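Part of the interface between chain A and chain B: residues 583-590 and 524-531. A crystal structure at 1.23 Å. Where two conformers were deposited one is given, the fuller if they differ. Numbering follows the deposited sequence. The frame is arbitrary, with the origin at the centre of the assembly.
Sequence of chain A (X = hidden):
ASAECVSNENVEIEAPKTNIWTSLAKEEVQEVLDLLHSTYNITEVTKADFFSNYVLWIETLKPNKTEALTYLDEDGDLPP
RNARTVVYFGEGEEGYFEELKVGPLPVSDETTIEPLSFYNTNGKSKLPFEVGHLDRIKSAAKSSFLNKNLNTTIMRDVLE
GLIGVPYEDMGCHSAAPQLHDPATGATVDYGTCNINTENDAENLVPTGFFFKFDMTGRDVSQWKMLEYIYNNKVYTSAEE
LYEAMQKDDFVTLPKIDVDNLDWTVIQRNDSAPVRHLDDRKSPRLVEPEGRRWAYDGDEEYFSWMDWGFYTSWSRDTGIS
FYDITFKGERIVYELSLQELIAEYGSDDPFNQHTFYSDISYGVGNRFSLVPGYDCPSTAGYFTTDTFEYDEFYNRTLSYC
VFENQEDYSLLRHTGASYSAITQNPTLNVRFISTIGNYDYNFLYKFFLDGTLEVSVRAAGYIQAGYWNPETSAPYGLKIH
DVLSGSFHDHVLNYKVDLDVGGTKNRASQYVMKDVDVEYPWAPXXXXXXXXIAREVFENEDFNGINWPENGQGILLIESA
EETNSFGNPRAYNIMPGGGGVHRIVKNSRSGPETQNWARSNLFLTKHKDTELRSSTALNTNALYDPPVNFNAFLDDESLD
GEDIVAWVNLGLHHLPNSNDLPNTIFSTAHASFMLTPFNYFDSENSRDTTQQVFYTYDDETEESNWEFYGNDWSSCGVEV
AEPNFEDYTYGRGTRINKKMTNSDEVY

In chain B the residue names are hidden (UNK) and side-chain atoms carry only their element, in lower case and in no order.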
ATOM      1  N   ARG A 583      12.482  14.483   1.903  1.00 13.03           N
ATOM      2  CA  ARG A 583      13.909  14.538   1.714  1.00 13.73           C
ATOM      3  C   ARG A 583      14.666  14.202   2.967  1.00 13.43           C
ATOM      4  O   ARG A 583      14.326  14.656   4.062  1.00 15.03           O
ATOM      5  CB  ARG A 583      14.359  15.934   1.277  1.00 13.50           C
ATOM      6  CG  ARG A 583      14.025  16.348  -0.132  1.00 13.80           C
ATOM      7  CD  ARG A 583      14.378  17.826  -0.385  1.00 13.42           C
ATOM      8  NE  ARG A 583      15.801  18.037  -0.363  1.00 14.25           N
ATOM      9  CZ  ARG A 583      16.407  19.163  -0.010  1.00 14.51           C
ATOM     10  NH1 ARG A 583      15.720  20.203   0.427  1.00 15.34           N
ATOM     11  NH2 ARG A 583      17.718  19.244  -0.089  1.00 16.38           N
ATOM     12  N   ILE A 584      15.737  13.466   2.799  1.00 14.36           N
ATOM     13  CA  ILE A 584      16.764  13.256   3.840  1.00 15.52           C
ATOM     14  C   ILE A 584      17.653  14.477   3.984  1.00 14.68           C
ATOM     15  O   ILE A 584      17.858  14.975   5.089  1.00 15.55           O
ATOM     16  CB  ILE A 584      17.581  11.999   3.535  1.00 15.41           C
ATOM     17  CG1 ILE A 584      16.675  10.775   3.546  1.00 15.63           C
ATOM     18  CG2 ILE A 584      18.732  11.864   4.552  1.00 15.97           C
ATOM     19  CD1 ILE A 584      17.294   9.509   2.970  1.00 16.62           C
ATOM     20  N   VAL A 585      18.204  14.951   2.880  1.00 14.68           N
ATOM     21  CA  VAL A 585      19.096  16.130   2.901  1.00 14.37           C
ATOM     22  C   VAL A 585      18.303  17.386   3.317  1.00 14.09           C
ATOM     23  O   VAL A 585      17.130  17.523   2.918  1.00 14.82           O
ATOM     24  CB  VAL A 585      19.724  16.300   1.503  1.00 15.18           C
ATOM     25  CG1 VAL A 585      20.503  17.623   1.398  1.00 15.74           C
ATOM     26  CG2 VAL A 585      20.585  15.087   1.164  1.00 16.54           C
ATOM     27  N   LYS A 586      18.949  18.263   4.075  1.00 14.96           N
ATOM     28  CA  LYS A 586      18.332  19.482   4.582  1.00 16.76           C
ATOM     29  C   LYS A 586      18.751  20.727   3.806  1.00 16.97           C
ATOM     30  O   LYS A 586      17.931  21.613   3.558  1.00 18.58           O
ATOM     31  CB  LYS A 586      18.663  19.660   6.079  1.00 18.79           C
ATOM     32  CG  LYS A 586      18.307  18.374   6.936  1.00 21.32           C
ATOM     33  CD  LYS A 586      16.901  17.862   6.692  1.00 25.96           C
ATOM     34  CE  LYS A 586      16.565  16.567   7.458  0.80 34.65           C
ATOM     35  NZ  LYS A 586      15.448  15.781   6.776  0.80 18.19           N
ATOM     36  N   ASN A 587      20.035  20.835   3.492  1.00 16.07           N
ATOM     37  CA  ASN A 587      20.603  22.060   2.967  1.00 17.37           C
ATOM     38  C   ASN A 587      21.466  21.762   1.750  1.00 16.74           C
ATOM     39  O   ASN A 587      22.683  21.659   1.876  1.00 18.08           O
ATOM     40  CB  ASN A 587      21.496  22.735   4.055  1.00 22.83           C
ATOM     41  CG  ASN A 587      20.821  22.859   5.424  1.00 35.31           C
ATOM     42  OD1 ASN A 587      21.395  22.493   6.482  1.00 68.61           O
ATOM     43  ND2 ASN A 587      19.656  23.443   5.432  1.00 32.80           N
ATOM     44  N   SER A 588      20.856  21.678   0.588  1.00 15.93           N
ATOM     45  CA  SER A 588      21.566  21.357  -0.654  1.00 15.28           C
ATOM     46  C   SER A 588      22.068  22.576  -1.396  1.00 15.47           C
ATOM     47  O   SER A 588      21.307  23.509  -1.670  1.00 17.40           O
ATOM     48  CB  SER A 588      20.647  20.589  -1.598  1.00 15.56           C
ATOM     49  OG  SER A 588      21.282  20.392  -2.843  1.00 15.68           O
ATOM     50  N   ARG A 589      23.341  22.547  -1.745  1.00 16.49           N
ATOM     51  CA  ARG A 589      23.908  23.574  -2.643  1.00 17.70           C
ATOM     52  C   ARG A 589      23.261  23.587  -4.032  1.00 16.58           C
ATOM     53  O   ARG A 589      23.334  24.582  -4.748  1.00 18.24           O
ATOM     54  CB  ARG A 589      25.415  23.404  -2.765  1.00 18.78           C
ATOM     55  CG  ARG A 589      26.192  23.770  -1.515  1.00 18.71           C
ATOM     56  CD  ARG A 589      27.655  23.495  -1.622  1.00 20.23           C
ATOM     57  NE  ARG A 589      28.346  23.821  -0.391  1.00 23.17           N
ATOM     58  CZ  ARG A 589      28.825  25.034  -0.101  1.00 23.18           C
ATOM     59  NH1 ARG A 589      28.635  26.041  -0.953  1.00 30.50           N
ATOM     60  NH2 ARG A 589      29.460  25.241   1.049  1.00 28.08           N
ATOM     61  N   SER A 590      22.664  22.449  -4.406  1.00 16.42           N
ATOM     62  CA  SER A 590      21.989  22.297  -5.694  1.00 16.27           C
ATOM     63  C   SER A 590      20.481  22.541  -5.609  1.00 15.56           C
ATOM     64  O   SER A 590      19.773  22.433  -6.603  1.00 16.79           O
ATOM     65  CB  SER A 590      22.283  20.921  -6.307  1.00 16.83           C
ATOM     66  OG  SER A 590      23.672  20.766  -6.572  1.00 17.75           O
TER
ATOM     67  N   UNK B 524      37.631  22.419   1.296  1.00 30.31           N
ATOM     68  CA  UNK B 524      37.162  23.526   2.103  1.00 36.92           C
ATOM     69  C   UNK B 524      35.666  23.809   1.990  1.00 33.94           C
ATOM     70  O   UNK B 524      35.137  24.599   2.763  1.00 38.66           O
ATOM     71  N   UNK B 525      34.984  23.178   1.033  1.00 24.85           N
ATOM     72  CA  UNK B 525      33.568  23.434   0.808  1.00 22.47           C
ATOM     73  C   UNK B 525      32.752  22.329   1.486  1.00 25.50           C
ATOM     74  O   UNK B 525      32.839  21.148   1.114  1.00 25.99           O
ATOM     75  o   UNK B 525      33.991  24.537  -1.344  1.00 48.09           O
ATOM     76  c   UNK B 525      33.261  23.478  -0.724  1.00 26.19           C
ATOM     77  c   UNK B 525      31.800  23.842  -1.031  1.00 37.13           C
ATOM     78  N   UNK B 526      31.945  22.711   2.474  1.00 22.28           N
ATOM     79  CA  UNK B 526      31.098  21.751   3.188  1.00 21.74           C
ATOM     80  C   UNK B 526      29.798  21.554   2.434  1.00 19.47           C
ATOM     81  O   UNK B 526      29.173  22.520   2.006  1.00 20.97           O
ATOM     82  c   UNK B 526      30.790  22.202   4.615  1.00 23.75           C
ATOM     83  c   UNK B 526      29.913  21.202   5.308  1.00 22.35           C
ATOM     84  c   UNK B 526      32.074  22.343   5.369  1.00 29.24           C
ATOM     85  N   UNK B 527      29.439  20.293   2.235  1.00 21.15           N
ATOM     86  CA  UNK B 527      28.181  19.892   1.606  1.00 17.05           C
ATOM     87  C   UNK B 527      27.371  19.120   2.642  1.00 18.81           C
ATOM     88  O   UNK B 527      27.898  18.255   3.339  1.00 20.16           O
ATOM     89  c   UNK B 527      30.574  20.623  -2.243  1.00 23.71           C
ATOM     90  c   UNK B 527      28.429  20.228  -3.178  1.00 21.66           C
ATOM     91  o   UNK B 527      30.103  21.239  -4.497  1.00 22.07           O
ATOM     92  c   UNK B 527      28.878  19.572  -0.875  1.00 18.29           C
ATOM     93  c   UNK B 527      30.165  20.060  -1.025  1.00 23.31           C
ATOM     94  c   UNK B 527      29.708  20.672  -3.319  1.00 20.50           C
ATOM     95  c   UNK B 527      28.429  18.932   0.434  1.00 18.24           C
ATOM     96  c   UNK B 527      28.025  19.664  -1.960  1.00 17.96           C
ATOM     97  N   UNK B 528      26.081  19.395   2.695  1.00 16.54           N
ATOM     98  CA  UNK B 528      25.135  18.547   3.391  1.00 17.32           C
ATOM     99  C   UNK B 528      24.601  17.548   2.367  1.00 17.21           C
ATOM    100  O   UNK B 528      23.948  17.935   1.404  1.00 19.20           O
ATOM    101  o   UNK B 528      21.826  18.680   4.524  1.00 18.39           O
ATOM    102  c   UNK B 528      24.001  19.383   3.968  1.00 18.95           C
ATOM    103  c   UNK B 528      23.003  18.564   4.763  1.00 17.98           C
ATOM    104  n   UNK B 528      23.465  17.844   5.801  1.00 19.01           N
ATOM    105  N   UNK B 529      24.955  16.294   2.555  1.00 17.12           N
ATOM    106  CA  UNK B 529      24.577  15.218   1.670  1.00 17.48           C
ATOM    107  C   UNK B 529      23.930  14.108   2.469  1.00 16.65           C
ATOM    108  O   UNK B 529      23.514  14.329   3.608  1.00 17.00           O
ATOM    109  c   UNK B 529      25.773  14.788   0.809  1.00 21.44           C
ATOM    110  c   UNK B 529      26.887  14.161   1.660  1.00 20.00           C
ATOM    111  o   UNK B 529      25.364  13.849  -0.201  1.00 22.79           O
ATOM    112  N   UNK B 530      23.802  12.928   1.874  1.00 16.03           N
ATOM    113  CA  UNK B 530      23.236  11.799   2.570  1.00 15.31           C
ATOM    114  C   UNK B 530      24.073  10.563   2.299  1.00 16.38           C
ATOM    115  O   UNK B 530      24.648  10.408   1.227  1.00 16.97           O
ATOM    116  c   UNK B 530      21.762  11.572   2.158  1.00 15.64           C
ATOM    117  n   UNK B 530      19.711  12.708  -1.559  1.00 15.38           N
ATOM    118  c   UNK B 530      20.069  11.165   0.350  1.00 14.54           C
ATOM    119  c   UNK B 530      21.530  11.411   0.664  1.00 16.26           C
ATOM    120  c   UNK B 530      19.728  11.288  -1.089  1.00 15.60           C
ATOM    121  N   UNK B 531      24.130   9.687   3.295  1.00 15.71           N
ATOM    122  CA  UNK B 531      24.877   8.448   3.234  1.00 15.32           C
ATOM    123  C   UNK B 531      24.056   7.278   3.767  1.00 15.64           C
ATOM    124  O   UNK B 531      23.084   7.454   4.517  1.00 16.79           O
ATOM    125  c   UNK B 531      26.151   8.544   4.052  1.00 16.09           C
ATOM    126  n   UNK B 531      29.364  10.428   3.870  1.00 19.37           N
ATOM    127  o   UNK B 531      28.504   9.040   5.448  1.00 21.07           O
ATOM    128  c   UNK B 531      27.137   9.570   3.529  1.00 17.99           C
ATOM    129  c   UNK B 531      28.402   9.649   4.358  1.00 18.61           C
TER
HETATM  130  O   HOH W   1      25.213  21.241   0.730  1.00 27.02           O
HETATM  131  O   HOH W   2      17.682  14.001  -0.061  1.00 15.68           O

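Position 524 of chain B carries no side-chain atoms at all, and nothing of the A stretch comes near it. Its backbone angles, 90/-10, would jam a CB against the preceding carbonyl, so the backbone itself asks for what the atoms give: B:Gly524.

Position 525 has three side-chain atoms, a carbon bearing one oxygen and one carbon. The terminal carbon lies over one face of the A:Arg589 guanidinium, 3.3 Å from CZ. A beta-branched residue with one hydroxyl is threonine, B:Thr525, and it is the methyl CG2 that covers the guanidinium.

At position 526 a carbon carries two further carbons, with no polar atom. The nearest approach of the side chain to the A stretch is from its CB, 4.9 Å from A:Arg589 NH2, so the side chain matters less than the backbone: the carbonyl O of 526 receives A:Arg589 NE at 2.8 Å and A:Arg589 NH2 at 2.9 Å, both hydrogen bonds, and lies at the edge of the guanidinium, near its plane. The short branched hydrocarbon is B:Val526.

Position 527 shows one carbon, then a six-carbon ring bearing an oxygen. A:Arg589 CD sits over the ring face, 3.8 Å from the ring centroid, in a CH-pi contact. The ring with its oxygen makes this B:Tyr527, whose OH is satisfied elsewhere in the structure. The charged end of the arginine is farther off, with A:Arg589 CZ 5.3 Å from the centroid, at most a weak cation-pi attraction.

Position 528 has two carbons, the second carrying one oxygen and one nitrogen. The CB points toward the A stretch. The side-chain oxygen of 528 accepts a hydrogen bond from A:Lys586 N at 2.9 Å. The same oxygen of 528 accepts another from A:Asn587 N at 3.0 Å. A short carboxamide fits these atoms: B:Asn528. Its OD1 also lies 3.6 Å from A:Val585 CG1, while its ND2 is bonded elsewhere.

Position 529 again has a carbon bearing one oxygen and one carbon, but here the CB points away, and the A stretch meets the backbone instead: A:Val585 CG2 is 3.7 Å from the carbonyl C of 529. This is B:Thr529.

Position 530 is four carbons in a row ending in nitrogen, and its CB points toward the A stretch. That CB is 3.9 Å from A:Ile584 CG2, and the terminal nitrogen is 3.7 Å from A:Val585 CG2. It is B:Lys530; its NZ gives a hydrogen bond to water 2 at 2.8 Å, and the same water accepts from A:Val585 N at 3.1 Å.

Position 531 has three carbons, the third with one oxygen and one nitrogen. Its CB points away, and the side chain makes no contact with the A stretch: B:Gln531.

The contact sets an irregular segment against a strand running roughly antiparallel to it, and no direct backbone-to-backbone hydrogen bond joins them. Side chains reach across to backbone instead: B:Asn528 binds two consecutive amides, and A:Arg589 clasps a carbonyl while packing on B:Tyr527 and B:Thr525. Water 1 bridges the backbones, accepting from B:Asn528 N and donating to A:Asn587 O, each at 2.8 Å. A:Val585 and A:Ile584 pack against the strand near B:Asn528 to B:Lys530.

Chain B (524-531) GTVYNTKQ
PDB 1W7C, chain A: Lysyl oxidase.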